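Long-range contacts in ABC transporter substrate-binding protein (Pseudomonas aeruginosa, PDB 6R6K), which probably binds periplasmic ferrous iron, with large conformational changes, for delivery to an ABC transporter: residues G199-S204 with S225-P230; K210-L215 with E235-E240. All coordinates share one frame; numbering follows the deposited sequence.

From the N-terminal side, the chain leaves strand 190-195, runs through loop 199-204 and enters helix 205-216, which carries 210-215. It then crosses strand 222-225 into loop 225-230 and helix 231-241, home of 235-240. Contact 1 closes a loop with 20 residues between its segments and contact 2 one with 19. The two cross, because their segments alternate along the chain. Contact 1 joins the two loops that precede the helices, and contact 2 joins the helices themselves. F229 packs on I237, making the two contacts continuous.

Contact 1. Residues G199-S204 with S225-P230; sequences GGIEPS and SEIDFP. Unlike the reference sequence in segment 199-204: G199 (reference His). With EDO (1,2-ethanediol), chain B; EDO (1,2-ethanediol), chain Y.
The carbonyl oxygen of I227, a residue whose side chain packs on G200 and I201, is gripped twice from within its own loop. S225 OG donates to I227 O at 2.7 Å, tilted 19° from the carbonyl plane, and F229 N adds a weak bond that closes an inverse gamma turn centred on D228. This fold of the 225-230 loop brings two hydrophobic groups together: the CG2 methyl of I227 lies 3.5 Å above the plane of the F229 ring, over its centre. With chi1 of I227 at -61°, that methyl is trans to the backbone nitrogen, and it also reaches the opposing loop, where I227 CG2 stands 3.8 Å from I201 CG2 and 3.5 Å from G200 O. A methyl-to-carbonyl approach runs the opposite way too, I201 CG2 lying 3.5 Å from D228 O.

Around the edge of the aromatic ring, near its plane, come I201 O, 3.5 Å from F229 CD1, and the proline methylene P203 CD, 3.8 Å from F229 CE1. I201 O also abuts the next proline, 3.1 Å from P230 CD. Beyond the two loops, F229 rests on V234 of helix 231-241, and S225 O is held by Y180 and S247.

Both loops follow parallel strands, 190-195 and 222-225, and lead into helices whose N-cap positions are S204 and P230. Polar bonds shape the 225-230 loop internally, whereas no hydrogen bond spans the two loops; their cohesion comes from apolar and carbon-to-oxygen contacts.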
ATOM      1  N   GLY A 199     -18.033  -5.013  10.673  1.00 47.79           N
ATOM      2  CA  GLY A 199     -18.282  -4.039  11.733  1.00 46.34           C
ATOM      3  C   GLY A 199     -17.214  -3.074  12.195  1.00 47.21           C
ATOM      4  O   GLY A 199     -17.438  -2.383  13.195  1.00 48.89           O
ATOM      5  N   GLY A 200     -16.081  -3.018  11.497  1.00 39.54           N
ATOM      6  CA  GLY A 200     -14.979  -2.109  11.808  1.00 36.85           C
ATOM      7  C   GLY A 200     -14.050  -2.540  12.933  1.00 38.02           C
ATOM      8  O   GLY A 200     -14.000  -3.720  13.287  1.00 36.99           O
ATOM      9  N   ILE A 201     -13.269  -1.579  13.467  1.00 34.05           N
ATOM     10  CA  ILE A 201     -12.305  -1.776  14.561  1.00 33.61           C
ATOM     11  C   ILE A 201     -12.970  -2.026  15.904  1.00 38.56           C
ATOM     12  O   ILE A 201     -12.346  -2.610  16.787  1.00 39.36           O
ATOM     13  CB  ILE A 201     -11.235  -0.661  14.688  1.00 35.40           C
ATOM     14  CG1 ILE A 201     -11.878   0.712  14.997  1.00 36.12           C
ATOM     15  CG2 ILE A 201     -10.309  -0.632  13.461  1.00 34.64           C
ATOM     16  CD1 ILE A 201     -10.953   1.685  15.411  1.00 51.13           C
ATOM     17  N   GLU A 202     -14.211  -1.576  16.075  1.00 35.19           N
ATOM     18  CA  GLU A 202     -14.948  -1.803  17.316  1.00 35.60           C
ATOM     19  C   GLU A 202     -16.248  -2.515  16.970  1.00 39.88           C
ATOM     20  O   GLU A 202     -17.321  -1.884  17.002  1.00 40.38           O
ATOM     21  CB  GLU A 202     -15.222  -0.488  18.069  1.00 36.75           C
ATOM     22  CG  GLU A 202     -13.984   0.318  18.410  1.00 46.93           C
ATOM     23  CD  GLU A 202     -14.321   1.661  19.024  1.00 73.35           C
ATOM     24  OE1 GLU A 202     -14.952   2.491  18.329  1.00 66.61           O
ATOM     25  OE2 GLU A 202     -13.950   1.887  20.197  1.00 71.47           O
ATOM     26  N   PRO A 203     -16.183  -3.829  16.634  1.00 36.50           N
ATOM     27  CA  PRO A 203     -17.417  -4.536  16.242  1.00 37.56           C
ATOM     28  C   PRO A 203     -18.396  -4.755  17.385  1.00 43.02           C
ATOM     29  O   PRO A 203     -17.998  -4.751  18.551  1.00 45.37           O
ATOM     30  CB  PRO A 203     -16.895  -5.854  15.649  1.00 39.35           C
ATOM     31  CG  PRO A 203     -15.625  -6.096  16.373  1.00 43.64           C
ATOM     32  CD  PRO A 203     -15.005  -4.724  16.537  1.00 37.53           C
ATOM     33  N   SER A 204     -19.671  -4.950  17.055  1.00 38.75           N
ATOM     34  CA  SER A 204     -20.700  -5.247  18.040  1.00 40.44           C
ATOM     35  C   SER A 204     -20.427  -6.643  18.612  1.00 45.17           C
ATOM     36  O   SER A 204     -19.742  -7.418  17.950  1.00 45.81           O
ATOM     37  CB  SER A 204     -22.084  -5.236  17.386  1.00 44.84           C
ATOM     38  OG  SER A 204     -22.276  -6.356  16.533  1.00 57.62           O
ATOM     39  N   SER A 225      -4.669  -9.256   9.680  1.00 33.00           N
ATOM     40  CA  SER A 225      -5.898  -8.489   9.669  1.00 32.75           C
ATOM     41  C   SER A 225      -5.761  -7.072   9.111  1.00 35.56           C
ATOM     42  O   SER A 225      -4.917  -6.270   9.527  1.00 34.00           O
ATOM     43  CB  SER A 225      -6.523  -8.475  11.069  1.00 35.21           C
ATOM     44  OG  SER A 225      -7.760  -7.785  11.103  1.00 39.82           O
ATOM     45  N   GLU A 226      -6.671  -6.769   8.190  1.00 35.23           N
ATOM     46  CA  GLU A 226      -6.854  -5.469   7.527  1.00 34.18           C
ATOM     47  C   GLU A 226      -7.401  -4.501   8.620  1.00 35.59           C
ATOM     48  O   GLU A 226      -7.097  -3.312   8.639  1.00 34.69           O
ATOM     49  CB  GLU A 226      -7.893  -5.693   6.409  1.00 35.89           C
ATOM     50  CG  GLU A 226      -8.322  -4.519   5.569  1.00 47.88           C
ATOM     51  CD  GLU A 226      -9.245  -4.977   4.465  1.00 59.79           C
ATOM     52  OE1 GLU A 226     -10.465  -4.761   4.592  1.00 53.57           O
ATOM     53  OE2 GLU A 226      -8.752  -5.577   3.483  1.00 61.50           O
ATOM     54  N   ILE A 227      -8.191  -5.044   9.530  1.00 32.28           N
ATOM     55  CA  ILE A 227      -8.780  -4.298  10.618  1.00 30.51           C
ATOM     56  C   ILE A 227      -7.842  -4.334  11.805  1.00 35.89           C
ATOM     57  O   ILE A 227      -7.548  -5.393  12.361  1.00 36.52           O
ATOM     58  CB  ILE A 227     -10.184  -4.852  10.945  1.00 33.72           C
ATOM     59  CG1 ILE A 227     -11.131  -4.727   9.712  1.00 32.86           C
ATOM     60  CG2 ILE A 227     -10.733  -4.194  12.238  1.00 31.08           C
ATOM     61  CD1 ILE A 227     -12.575  -5.267   9.989  1.00 49.36           C
ATOM     62  N   ASP A 228      -7.400  -3.161  12.211  1.00 33.14           N
ATOM     63  CA  ASP A 228      -6.484  -3.029  13.321  1.00 33.96           C
ATOM     64  C   ASP A 228      -7.250  -2.870  14.645  1.00 38.13           C
ATOM     65  O   ASP A 228      -7.491  -1.764  15.112  1.00 36.27           O
ATOM     66  CB  ASP A 228      -5.530  -1.874  13.002  1.00 36.19           C
ATOM     67  CG  ASP A 228      -4.355  -1.789  13.914  1.00 50.38           C
ATOM     68  OD1 ASP A 228      -3.999  -2.830  14.535  1.00 51.53           O
ATOM     69  OD2 ASP A 228      -3.801  -0.697  14.034  1.00 56.68           O
ATOM     70  N   PHE A 229      -7.666  -3.989  15.221  1.00 37.23           N
ATOM     71  CA  PHE A 229      -8.453  -3.988  16.431  1.00 38.83           C
ATOM     72  C   PHE A 229      -7.690  -3.518  17.646  1.00 44.06           C
ATOM     73  O   PHE A 229      -6.529  -3.880  17.806  1.00 47.48           O
ATOM     74  CB  PHE A 229      -8.979  -5.407  16.751  1.00 41.70           C
ATOM     75  CG  PHE A 229      -9.880  -6.051  15.740  1.00 40.76           C
ATOM     76  CD1 PHE A 229     -11.212  -5.682  15.642  1.00 41.91           C
ATOM     77  CD2 PHE A 229      -9.417  -7.082  14.940  1.00 41.80           C
ATOM     78  CE1 PHE A 229     -12.062  -6.319  14.739  1.00 43.14           C
ATOM     79  CE2 PHE A 229     -10.265  -7.719  14.036  1.00 44.75           C
ATOM     80  CZ  PHE A 229     -11.588  -7.345  13.956  1.00 42.55           C
ATOM     81  N   PRO A 230      -8.362  -2.792  18.539  1.00 40.53           N
ATOM     82  CA  PRO A 230      -7.766  -2.463  19.855  1.00 42.95           C
ATOM     83  C   PRO A 230      -7.389  -3.746  20.626  1.00 51.13           C
ATOM     84  O   PRO A 230      -8.039  -4.784  20.434  1.00 53.40           O
ATOM     85  CB  PRO A 230      -8.899  -1.748  20.571  1.00 43.71           C
ATOM     86  CG  PRO A 230      -9.782  -1.237  19.482  1.00 47.27           C
ATOM     87  CD  PRO A 230      -9.748  -2.301  18.456  1.00 42.46           C
TER
HETATM   88  C1  EDO B 426      -3.325  -6.654  16.540  1.00 47.91           C
HETATM   89  O1  EDO B 426      -2.247  -7.565  16.470  1.00 48.26           O
HETATM   90  C2  EDO B 426      -4.112  -6.575  15.210  1.00 46.89           C
HETATM   91  O2  EDO B 426      -5.428  -6.071  15.408  1.00 48.50           O
HETATM   92  C1  EDO Y 423     -12.270  -5.121   0.079  1.00 65.85           C
HETATM   93  O1  EDO Y 423     -13.648  -4.947  -0.273  1.00 64.86           O
HETATM   94  C2  EDO Y 423     -12.117  -5.694   1.528  1.00 62.50           C
HETATM   95  O2  EDO Y 423     -10.864  -6.356   1.647  1.00 59.65           O

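Contact 2. Residues K210-L215 with E235-E240; sequences KTIDQL and ETIQRE. With EDO (1,2-ethanediol), chain P.
I212 is the side chain on which helix 231-241 closes over helix 205-216, meeting three of its residues. Its methylene I212 CG1 lies 3.9 Å from I237 CG1, the two isoleucine side chains crossing at a slant. The outer methyl I212 CD1 reaches past I237 toward T236 and sits 3.5 Å from the carboxylate oxygen E240 OE1. Its branch methyl I212 CG2 packs 3.7 Å from the aliphatic E240 CB. With chi1 at -71°, CG1 of I212 lies trans to the carbonyl carbon and CG2 trans to the backbone nitrogen, which spreads the two branches over I237 and E240. One turn later L215 joins in, its CD2 3.6 Å from I237 CG2.

The next shell concerns charge. E240 flanks the hydrophobic patch while its OE2 accepts a 2.7 Å hydrogen bond from O2 of a bound ethanediol, and R239 NH1 forms a long ion pair with the same oxygen. R239 also grips E235 side-on with NE and NH2, both directed at OE1 from one face of the carboxylate; the shorter bond, R239 NH2 to E235 OE1, measures 2.8 Å. The long pair joins E240 only loosely to this network. The hydroxyl of T236 bonds back to T232 O, and its methyl T236 CG2 faces I212 CD1 at 4.2 Å.

Farther out, L215 touches V195 and V243, and I237 touches L245. The helix segments cross at -38° with their axes 9.9 Å apart, packed against strands of a parallel sheet of order 2-1-3-4. Both helices lie in beta-alpha-beta crossovers, one from strand 190-195 to 222-225 and one from 222-225 to 244-247, consistent with the alpha/beta lobe of ZnuA-like binding proteins.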
ATOM      1  N   LYS A 210     -19.336 -13.646  15.211  1.00 51.16           N
ATOM      2  CA  LYS A 210     -19.276 -14.169  13.855  1.00 52.13           C
ATOM      3  C   LYS A 210     -17.841 -14.297  13.351  1.00 57.02           C
ATOM      4  O   LYS A 210     -17.509 -15.316  12.732  1.00 60.97           O
ATOM      5  CB  LYS A 210     -20.149 -13.347  12.890  1.00 54.56           C
ATOM      6  CG  LYS A 210     -20.606 -14.193  11.686  1.00 76.58           C
ATOM      7  CD  LYS A 210     -21.143 -13.390  10.521  1.00 83.20           C
ATOM      8  CE  LYS A 210     -21.467 -14.291   9.353  1.00 90.62           C
ATOM      9  NZ  LYS A 210     -21.902 -13.515   8.165  1.00 99.23           N
ATOM     10  N   THR A 211     -16.983 -13.284  13.639  1.00 47.61           N
ATOM     11  CA  THR A 211     -15.565 -13.283  13.274  1.00 43.89           C
ATOM     12  C   THR A 211     -14.834 -14.430  14.003  1.00 49.93           C
ATOM     13  O   THR A 211     -14.121 -15.184  13.360  1.00 52.32           O
ATOM     14  CB  THR A 211     -14.965 -11.889  13.516  1.00 43.13           C
ATOM     15  OG1 THR A 211     -15.644 -10.938  12.695  1.00 41.23           O
ATOM     16  CG2 THR A 211     -13.459 -11.823  13.240  1.00 37.73           C
ATOM     17  N   ILE A 212     -15.040 -14.567  15.337  1.00 47.13           N
ATOM     18  CA  ILE A 212     -14.447 -15.605  16.192  1.00 48.70           C
ATOM     19  C   ILE A 212     -14.894 -17.016  15.712  1.00 57.13           C
ATOM     20  O   ILE A 212     -14.062 -17.925  15.641  1.00 57.98           O
ATOM     21  CB  ILE A 212     -14.718 -15.309  17.720  1.00 50.71           C
ATOM     22  CG1 ILE A 212     -13.869 -14.099  18.189  1.00 47.70           C
ATOM     23  CG2 ILE A 212     -14.444 -16.523  18.611  1.00 51.51           C
ATOM     24  CD1 ILE A 212     -14.238 -13.479  19.549  1.00 51.14           C
ATOM     25  N   ASP A 213     -16.183 -17.167  15.327  1.00 55.58           N
ATOM     26  CA  ASP A 213     -16.737 -18.419  14.795  1.00 58.76           C
ATOM     27  C   ASP A 213     -16.059 -18.828  13.478  1.00 63.22           C
ATOM     28  O   ASP A 213     -15.785 -20.011  13.273  1.00 66.93           O
ATOM     29  CB  ASP A 213     -18.259 -18.309  14.588  1.00 61.07           C
ATOM     30  CG  ASP A 213     -19.076 -18.317  15.859  1.00 65.86           C
ATOM     31  OD1 ASP A 213     -18.635 -18.950  16.841  1.00 67.58           O
ATOM     32  OD2 ASP A 213     -20.164 -17.694  15.871  1.00 68.55           O
ATOM     33  N   GLN A 214     -15.774 -17.848  12.605  1.00 56.39           N
ATOM     34  CA  GLN A 214     -15.125 -18.081  11.315  1.00 55.71           C
ATOM     35  C   GLN A 214     -13.648 -18.461  11.501  1.00 60.44           C
ATOM     36  O   GLN A 214     -13.093 -19.244  10.723  1.00 62.54           O
ATOM     37  CB  GLN A 214     -15.246 -16.840  10.419  1.00 53.89           C
ATOM     38  CG  GLN A 214     -16.637 -16.593   9.849  1.00 63.85           C
ATOM     39  CD  GLN A 214     -16.668 -15.350   8.992  1.00 82.96           C
ATOM     40  OE1 GLN A 214     -16.470 -15.408   7.779  1.00 81.52           O
ATOM     41  NE2 GLN A 214     -16.895 -14.192   9.604  1.00 70.11           N
ATOM     42  N   LEU A 215     -13.030 -17.910  12.546  1.00 55.07           N
ATOM     43  CA  LEU A 215     -11.634 -18.105  12.897  1.00 54.35           C
ATOM     44  C   LEU A 215     -11.344 -19.445  13.554  1.00 61.72           C
ATOM     45  O   LEU A 215     -10.388 -20.098  13.149  1.00 63.10           O
ATOM     46  CB  LEU A 215     -11.164 -16.930  13.767  1.00 51.74           C
ATOM     47  CG  LEU A 215     -10.274 -15.856  13.102  1.00 52.88           C
ATOM     48  CD1 LEU A 215     -10.812 -15.402  11.765  1.00 51.24           C
ATOM     49  CD2 LEU A 215     -10.154 -14.662  13.999  1.00 52.47           C
ATOM     50  N   GLU A 235      -7.145  -9.674  22.233  1.00 41.87           N
ATOM     51  CA  GLU A 235      -7.064 -10.544  23.401  1.00 43.10           C
ATOM     52  C   GLU A 235      -8.243 -11.535  23.439  1.00 48.54           C
ATOM     53  O   GLU A 235      -8.039 -12.722  23.717  1.00 52.47           O
ATOM     54  CB  GLU A 235      -6.994  -9.668  24.674  1.00 45.13           C
ATOM     55  CG  GLU A 235      -7.079 -10.380  26.023  1.00 56.15           C
ATOM     56  CD  GLU A 235      -8.379 -10.226  26.805  1.00 84.90           C
ATOM     57  OE1 GLU A 235      -8.826 -11.239  27.392  1.00 77.62           O
ATOM     58  OE2 GLU A 235      -8.943  -9.105  26.846  1.00 77.71           O
ATOM     59  N   THR A 236      -9.471 -11.046  23.164  1.00 41.81           N
ATOM     60  CA  THR A 236     -10.696 -11.855  23.141  1.00 41.74           C
ATOM     61  C   THR A 236     -10.679 -12.826  21.973  1.00 44.59           C
ATOM     62  O   THR A 236     -10.989 -13.997  22.173  1.00 45.66           O
ATOM     63  CB  THR A 236     -11.946 -10.969  23.156  1.00 41.02           C
ATOM     64  OG1 THR A 236     -11.865 -10.092  24.276  1.00 42.02           O
ATOM     65  CG2 THR A 236     -13.240 -11.788  23.217  1.00 37.06           C
ATOM     66  N   ILE A 237     -10.303 -12.338  20.761  1.00 39.84           N
ATOM     67  CA  ILE A 237     -10.216 -13.136  19.542  1.00 39.17           C
ATOM     68  C   ILE A 237      -9.231 -14.288  19.751  1.00 45.45           C
ATOM     69  O   ILE A 237      -9.575 -15.447  19.514  1.00 47.27           O
ATOM     70  CB  ILE A 237      -9.910 -12.239  18.306  1.00 39.85           C
ATOM     71  CG1 ILE A 237     -11.120 -11.317  17.957  1.00 39.35           C
ATOM     72  CG2 ILE A 237      -9.456 -13.055  17.100  1.00 37.30           C
ATOM     73  CD1 ILE A 237     -10.863 -10.163  16.867  1.00 36.91           C
ATOM     74  N   GLN A 238      -8.044 -13.980  20.275  1.00 43.06           N
ATOM     75  CA  GLN A 238      -6.982 -14.962  20.522  1.00 45.22           C
ATOM     76  C   GLN A 238      -7.370 -16.010  21.571  1.00 52.34           C
ATOM     77  O   GLN A 238      -7.226 -17.202  21.307  1.00 54.56           O
ATOM     78  CB  GLN A 238      -5.649 -14.258  20.843  1.00 45.71           C
ATOM     79  CG  GLN A 238      -5.139 -13.425  19.643  1.00 53.47           C
ATOM     80  CD  GLN A 238      -3.878 -12.630  19.849  1.00 62.33           C
ATOM     81  OE1 GLN A 238      -3.255 -12.199  18.889  1.00 57.69           O
ATOM     82  NE2 GLN A 238      -3.462 -12.398  21.082  1.00 59.24           N
ATOM     83  N   ARG A 239      -7.927 -15.582  22.722  1.00 49.33           N
ATOM     84  CA  ARG A 239      -8.378 -16.473  23.779  1.00 51.62           C
ATOM     85  C   ARG A 239      -9.568 -17.353  23.341  1.00 57.06           C
ATOM     86  O   ARG A 239      -9.641 -18.524  23.725  1.00 58.91           O
ATOM     87  CB  ARG A 239      -8.698 -15.669  25.070  1.00 52.10           C
ATOM     88  CG  ARG A 239      -9.651 -16.339  26.074  1.00 61.92           C
ATOM     89  CD  ARG A 239      -9.950 -15.546  27.362  1.00 64.33           C
ATOM     90  NE  ARG A 239     -10.108 -14.105  27.122  1.00 64.76           N
ATOM     91  CZ  ARG A 239     -11.247 -13.517  26.768  1.00 66.81           C
ATOM     92  NH1 ARG A 239     -12.357 -14.237  26.615  1.00 50.67           N
ATOM     93  NH2 ARG A 239     -11.288 -12.207  26.565  1.00 44.00           N
ATOM     94  N   GLU A 240     -10.497 -16.802  22.550  1.00 51.22           N
ATOM     95  CA  GLU A 240     -11.686 -17.565  22.160  1.00 52.24           C
ATOM     96  C   GLU A 240     -11.494 -18.441  20.914  1.00 59.40           C
ATOM     97  O   GLU A 240     -12.186 -19.453  20.793  1.00 62.99           O
ATOM     98  CB  GLU A 240     -12.909 -16.648  22.008  1.00 51.08           C
ATOM     99  CG  GLU A 240     -13.430 -16.106  23.333  1.00 57.21           C
ATOM    100  CD  GLU A 240     -14.768 -15.395  23.295  1.00 72.51           C
ATOM    101  OE1 GLU A 240     -15.410 -15.380  22.222  1.00 56.36           O
ATOM    102  OE2 GLU A 240     -15.184 -14.864  24.350  1.00 77.37           O
TER
HETATM  103  C1  EDO P 414     -18.086 -12.043  21.529  1.00 71.90           C
HETATM  104  O1  EDO P 414     -19.351 -12.150  20.922  1.00 72.64           O
HETATM  105  C2  EDO P 414     -17.844 -13.308  22.365  1.00 72.03           C
HETATM  106  O2  EDO P 414     -16.910 -13.012  23.396  1.00 71.95           O